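Local atomic coordinates of computational Design of Enzyme (Synthetic construct, PDB entry 3TP4), a protein that is of unknown function but was computationally designed as an enzyme, apparently to carry an activated serine in a catalytic triad, probably on a glycosyl hydrolase family 26 barrel scaffold. Residues Ser19-Leu33 with Phe351-Arg364. Numbering follows the deposited sequence.
Sequences SLLSYLDGVRGEGIL and FTLFASEVTGAFDR
Ile32 and Leu33 pair in parallel with Thr352 and Leu353, Ile32 N donating to Phe351 O (2.9 Å) and Ile32 O accepting from Leu353 N, while residues 358-364 run on alongside helix 15-27. In what is probably a TIM-barrel fold, the short strand 352-353 thus attaches to strand 32-37, and the chain after it lines the flank of the helix that precedes that strand. The Phe351 ring lies against the turn before Ile32: Gly31 CA sits over one face, 3.9 Å from its centroid, and Ile32 CG2 touches CE2. From the Leu33 and Leu353 face of the strands, Leu353 CD1 reaches Val27 CG2 (3.7 Å) and Leu33 CD2, so that it bridges the end of the helix and the strand that follows. Tyr23 extends its ring toward residues 358-361, CG standing anti to the backbone N (chi1 166°), which carries the ring out to Ala361. Ala361 CB lies over the centre of one ring face in a CH-pi contact, and the hydroxyl, beside Val358 CG1, meets a water that also bonds Glu357 O and Thr359 N. Arg364, bent at chi2 and chi3, lays its guanidinium face on Tyr23 CA (3.6 Å from CZ) and turns its edge to Ser22 OG, which receives both NE and NH2 in plane and also bonds Glu4. A leucine in place of Arg364 would take away both nitrogens and would probably leave Ser22 OG without these two donors and Tyr23 CA without its flat cover. Ser19 OG ties down the backbone nearby, giving its proton to Ala361 O from above the carbonyl plane (2.7 Å) and accepting from Arg364 N at 3.0 Å.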
loop_
_atom_site.group_PDB
_atom_site.type_symbol
_atom_site.label_atom_id
_atom_site.label_comp_id
_atom_site.label_asym_id
_atom_site.label_seq_id
_atom_site.Cartn_x
_atom_site.Cartn_y
_atom_site.Cartn_z
ATOM N N SER A 19 -2.637 16.252 -7.275
ATOM C CA SER A 19 -3.507 17.020 -6.387
ATOM C C SER A 19 -3.850 16.220 -5.127
ATOM O O SER A 19 -3.770 16.731 -4.001
ATOM C CB SER A 19 -4.803 17.403 -7.116
ATOM O OG SER A 19 -5.677 18.099 -6.250
ATOM N N LEU A 20 -4.242 14.967 -5.318
ATOM C CA LEU A 20 -4.647 14.134 -4.185
ATOM C C LEU A 20 -3.515 14.002 -3.177
ATOM O O LEU A 20 -3.734 14.115 -1.973
ATOM C CB LEU A 20 -5.094 12.742 -4.653
ATOM C CG LEU A 20 -5.469 11.765 -3.530
ATOM C CD1 LEU A 20 -6.559 12.339 -2.609
ATOM C CD2 LEU A 20 -5.910 10.412 -4.090
ATOM N N LEU A 21 -2.299 13.757 -3.660
ATOM C CA LEU A 21 -1.172 13.603 -2.736
ATOM C C LEU A 21 -0.940 14.887 -1.937
ATOM O O LEU A 21 -0.649 14.843 -0.743
ATOM C CB LEU A 21 0.094 13.182 -3.476
ATOM C CG LEU A 21 1.261 12.753 -2.589
ATOM C CD1 LEU A 21 0.856 11.618 -1.671
ATOM C CD2 LEU A 21 2.486 12.357 -3.450
ATOM N N SER A 22 -1.088 16.033 -2.599
ATOM C CA SER A 22 -0.999 17.325 -1.924
ATOM C C SER A 22 -2.100 17.495 -0.881
ATOM O O SER A 22 -1.856 17.988 0.215
ATOM C CB SER A 22 -1.088 18.470 -2.938
ATOM O OG SER A 22 -1.166 19.726 -2.272
ATOM N N TYR A 23 -3.315 17.109 -1.242
ATOM C CA TYR A 23 -4.446 17.230 -0.335
ATOM C C TYR A 23 -4.235 16.377 0.918
ATOM O O TYR A 23 -4.437 16.850 2.039
ATOM C CB TYR A 23 -5.752 16.852 -1.050
ATOM C CG TYR A 23 -6.914 16.628 -0.114
ATOM C CD1 TYR A 23 -7.716 17.687 0.304
ATOM C CD2 TYR A 23 -7.207 15.356 0.354
ATOM C CE1 TYR A 23 -8.777 17.476 1.156
ATOM C CE2 TYR A 23 -8.261 15.134 1.197
ATOM C CZ TYR A 23 -9.047 16.194 1.597
ATOM O OH TYR A 23 -10.096 15.956 2.449
ATOM N N LEU A 24 -3.825 15.126 0.729
ATOM C CA LEU A 24 -3.615 14.227 1.862
ATOM C C LEU A 24 -2.538 14.767 2.814
ATOM O O LEU A 24 -2.661 14.633 4.025
ATOM C CB LEU A 24 -3.277 12.814 1.374
ATOM C CG LEU A 24 -4.432 12.106 0.645
ATOM C CD1 LEU A 24 -3.956 10.803 -0.049
ATOM C CD2 LEU A 24 -5.588 11.843 1.620
ATOM N N ASP A 25 -1.484 15.382 2.281
ATOM C CA ASP A 25 -0.472 15.968 3.162
ATOM C C ASP A 25 -1.065 17.167 3.906
ATOM O O ASP A 25 -0.849 17.339 5.099
ATOM C CB ASP A 25 0.774 16.394 2.376
ATOM C CG ASP A 25 1.960 16.720 3.284
ATOM O OD1 ASP A 25 2.136 16.046 4.329
ATOM O OD2 ASP A 25 2.715 17.657 2.952
ATOM N N GLY A 26 -1.828 17.986 3.188
ATOM C CA GLY A 26 -2.382 19.208 3.751
ATOM C C GLY A 26 -3.396 18.994 4.855
ATOM O O GLY A 26 -3.531 19.832 5.748
ATOM N N VAL A 27 -4.110 17.872 4.813
ATOM C CA VAL A 27 -5.118 17.611 5.831
ATOM C C VAL A 27 -4.501 17.164 7.161
ATOM O O VAL A 27 -5.126 17.281 8.212
ATOM C CB VAL A 27 -6.170 16.579 5.334
ATOM C CG1 VAL A 27 -5.663 15.156 5.540
ATOM C CG2 VAL A 27 -7.489 16.784 6.038
ATOM N N ARG A 28 -3.270 16.664 7.119
ATOM C CA ARG A 28 -2.647 16.109 8.318
ATOM C C ARG A 28 -2.632 17.098 9.481
ATOM O O ARG A 28 -2.090 18.193 9.363
ATOM C CB ARG A 28 -1.240 15.593 7.989
ATOM C CG ARG A 28 -1.278 14.477 6.932
ATOM C CD ARG A 28 0.103 14.094 6.444
ATOM N NE ARG A 28 0.941 13.674 7.559
ATOM C CZ ARG A 28 2.232 13.977 7.689
ATOM N NH1 ARG A 28 2.853 14.704 6.763
ATOM N NH2 ARG A 28 2.899 13.554 8.758
ATOM N N GLY A 29 -3.252 16.708 10.592
ATOM C CA GLY A 29 -3.357 17.571 11.756
ATOM C C GLY A 29 -4.603 18.443 11.782
ATOM O O GLY A 29 -4.950 18.990 12.819
ATOM N N GLU A 30 -5.277 18.579 10.641
ATOM C CA GLU A 30 -6.487 19.399 10.556
ATOM C C GLU A 30 -7.738 18.537 10.729
ATOM O O GLU A 30 -8.683 18.923 11.392
ATOM C CB GLU A 30 -6.548 20.143 9.219
ATOM C CG GLU A 30 -5.399 21.124 9.012
ATOM C CD GLU A 30 -5.328 22.170 10.110
ATOM O OE1 GLU A 30 -6.355 22.839 10.360
ATOM O OE2 GLU A 30 -4.249 22.321 10.731
ATOM N N GLY A 31 -7.725 17.366 10.113
ATOM C CA GLY A 31 -8.793 16.399 10.258
ATOM C C GLY A 31 -8.319 15.078 9.695
ATOM O O GLY A 31 -7.385 15.039 8.893
ATOM N N ILE A 32 -8.943 13.988 10.118
ATOM C CA ILE A 32 -8.514 12.681 9.650
ATOM C C ILE A 32 -9.684 11.999 8.928
ATOM O O ILE A 32 -10.777 11.855 9.487
ATOM C CB ILE A 32 -7.944 11.835 10.810
ATOM C CG1 ILE A 32 -7.300 10.542 10.282
ATOM C CG2 ILE A 32 -9.028 11.555 11.850
ATOM C CD1 ILE A 32 -6.368 9.863 11.295
ATOM N N LEU A 33 -9.472 11.635 7.667
ATOM C CA LEU A 33 -10.544 11.032 6.886
ATOM C C LEU A 33 -10.864 9.638 7.422
ATOM O O LEU A 33 -9.977 8.786 7.554
ATOM C CB LEU A 33 -10.178 10.898 5.398
ATOM C CG LEU A 33 -9.532 11.953 4.483
ATOM C CD1 LEU A 33 -10.192 11.965 3.109
ATOM C CD2 LEU A 33 -9.441 13.343 5.045
ATOM N N PHE A 351 -13.204 16.447 14.210
ATOM C CA PHE A 351 -11.900 16.070 13.698
ATOM C C PHE A 351 -11.982 14.966 12.630
ATOM O O PHE A 351 -11.123 14.887 11.762
ATOM C CB PHE A 351 -10.925 15.717 14.843
ATOM C CG PHE A 351 -9.488 15.591 14.394
ATOM C CD1 PHE A 351 -8.740 16.720 14.099
ATOM C CD2 PHE A 351 -8.890 14.348 14.263
ATOM C CE1 PHE A 351 -7.425 16.610 13.679
ATOM C CE2 PHE A 351 -7.583 14.231 13.834
ATOM C CZ PHE A 351 -6.845 15.363 13.546
ATOM N N THR A 352 -13.024 14.135 12.664
ATOM C CA THR A 352 -13.169 13.076 11.657
ATOM C C THR A 352 -13.893 13.555 10.409
ATOM O O THR A 352 -14.966 14.143 10.507
ATOM C CB THR A 352 -13.921 11.841 12.213
ATOM O OG1 THR A 352 -15.192 12.256 12.740
ATOM C CG2 THR A 352 -13.083 11.162 13.316
ATOM N N LEU A 353 -13.317 13.286 9.238
ATOM C CA LEU A 353 -13.908 13.766 7.994
ATOM C C LEU A 353 -14.597 12.651 7.236
ATOM O O LEU A 353 -14.069 11.546 7.101
ATOM C CB LEU A 353 -12.869 14.443 7.100
ATOM C CG LEU A 353 -12.178 15.662 7.729
ATOM C CD1 LEU A 353 -11.088 16.214 6.820
ATOM C CD2 LEU A 353 -13.195 16.735 8.050
ATOM N N PHE A 354 -15.792 12.957 6.750
ATOM C CA PHE A 354 -16.548 12.024 5.934
ATOM C C PHE A 354 -16.708 12.602 4.524
ATOM O O PHE A 354 -16.236 13.708 4.251
ATOM C CB PHE A 354 -17.879 11.711 6.623
ATOM C CG PHE A 354 -17.725 10.805 7.815
ATOM C CD1 PHE A 354 -17.002 11.222 8.932
ATOM C CD2 PHE A 354 -18.271 9.531 7.807
ATOM C CE1 PHE A 354 -16.835 10.391 10.025
ATOM C CE2 PHE A 354 -18.107 8.689 8.891
ATOM C CZ PHE A 354 -17.383 9.116 10.006
ATOM N N ALA A 355 -17.354 11.850 3.638
ATOM C CA ALA A 355 -17.446 12.206 2.220
ATOM C C ALA A 355 -17.837 13.651 1.933
ATOM O O ALA A 355 -17.189 14.319 1.119
ATOM C CB ALA A 355 -18.397 11.272 1.504
ATOM N N SER A 356 -18.908 14.129 2.562
ATOM C CA SER A 356 -19.365 15.483 2.273
ATOM C C SER A 356 -18.391 16.544 2.793
ATOM O O SER A 356 -18.523 17.721 2.477
ATOM C CB SER A 356 -20.777 15.728 2.820
ATOM O OG SER A 356 -20.776 15.701 4.233
ATOM N N GLU A 357 -17.403 16.138 3.581
ATOM C CA GLU A 357 -16.418 17.102 4.056
ATOM C C GLU A 357 -15.127 17.110 3.236
ATOM O O GLU A 357 -14.205 17.860 3.535
ATOM C CB GLU A 357 -16.118 16.892 5.542
ATOM C CG GLU A 357 -17.300 17.275 6.440
ATOM C CD GLU A 357 -17.345 16.474 7.717
ATOM O OE1 GLU A 357 -17.150 15.244 7.657
ATOM O OE2 GLU A 357 -17.555 17.082 8.788
ATOM N N VAL A 358 -15.058 16.271 2.209
ATOM C CA VAL A 358 -13.870 16.245 1.356
ATOM C C VAL A 358 -14.016 17.292 0.267
ATOM O O VAL A 358 -14.924 17.209 -0.556
ATOM C CB VAL A 358 -13.675 14.880 0.692
ATOM C CG1 VAL A 358 -12.547 14.948 -0.364
ATOM C CG2 VAL A 358 -13.381 13.823 1.747
ATOM N N THR A 359 -13.125 18.276 0.267
ATOM C CA THR A 359 -13.189 19.348 -0.713
ATOM C C THR A 359 -11.782 19.757 -1.159
ATOM O O THR A 359 -10.835 19.738 -0.366
ATOM C CB THR A 359 -13.975 20.564 -0.155
ATOM O OG1 THR A 359 -14.001 21.619 -1.122
ATOM C CG2 THR A 359 -13.328 21.079 1.116
ATOM N N GLY A 360 -11.648 20.103 -2.437
ATOM C CA GLY A 360 -10.362 20.501 -3.001
ATOM C C GLY A 360 -9.329 19.375 -3.093
ATOM O O GLY A 360 -8.124 19.631 -3.138
ATOM N N ALA A 361 -9.789 18.131 -3.142
ATOM C CA ALA A 361 -8.868 16.997 -3.175
ATOM C C ALA A 361 -8.217 16.818 -4.541
ATOM O O ALA A 361 -7.052 16.421 -4.625
ATOM C CB ALA A 361 -9.569 15.712 -2.751
ATOM N N PHE A 362 -8.954 17.126 -5.607
ATOM C CA PHE A 362 -8.511 16.739 -6.947
ATOM C C PHE A 362 -8.241 17.886 -7.915
ATOM O O PHE A 362 -7.726 17.651 -9.011
ATOM C CB PHE A 362 -9.503 15.761 -7.583
ATOM C CG PHE A 362 -9.742 14.534 -6.769
ATOM C CD1 PHE A 362 -8.751 13.572 -6.634
ATOM C CD2 PHE A 362 -10.961 14.335 -6.126
ATOM C CE1 PHE A 362 -8.962 12.427 -5.876
ATOM C CE2 PHE A 362 -11.182 13.195 -5.365
ATOM C CZ PHE A 362 -10.179 12.238 -5.236
ATOM N N ASP A 363 -8.556 19.113 -7.517
ATOM C CA ASP A 363 -8.544 20.222 -8.457
ATOM C C ASP A 363 -7.412 21.190 -8.183
ATOM O O ASP A 363 -7.408 22.303 -8.690
ATOM C CB ASP A 363 -9.901 20.947 -8.464
ATOM C CG ASP A 363 -10.275 21.517 -7.107
ATOM O OD1 ASP A 363 -9.533 21.303 -6.129
ATOM O OD2 ASP A 363 -11.327 22.173 -7.017
ATOM N N ARG A 364 -6.441 20.755 -7.387
ATOM C CA ARG A 364 -5.287 21.587 -7.085
ATOM C C ARG A 364 -4.313 21.628 -8.262
ATOM O O ARG A 364 -4.292 20.727 -9.101
ATOM C CB ARG A 364 -4.594 21.106 -5.803
ATOM C CG ARG A 364 -5.369 21.467 -4.538
ATOM C CD ARG A 364 -5.384 20.341 -3.516
ATOM N NE ARG A 364 -4.333 20.475 -2.519
ATOM C CZ ARG A 364 -4.535 20.757 -1.234
ATOM N NH1 ARG A 364 -5.760 20.953 -0.764
ATOM N NH2 ARG A 364 -3.499 20.848 -0.412
HETATM O O HOH W 1 -11.520 18.382 3.004
#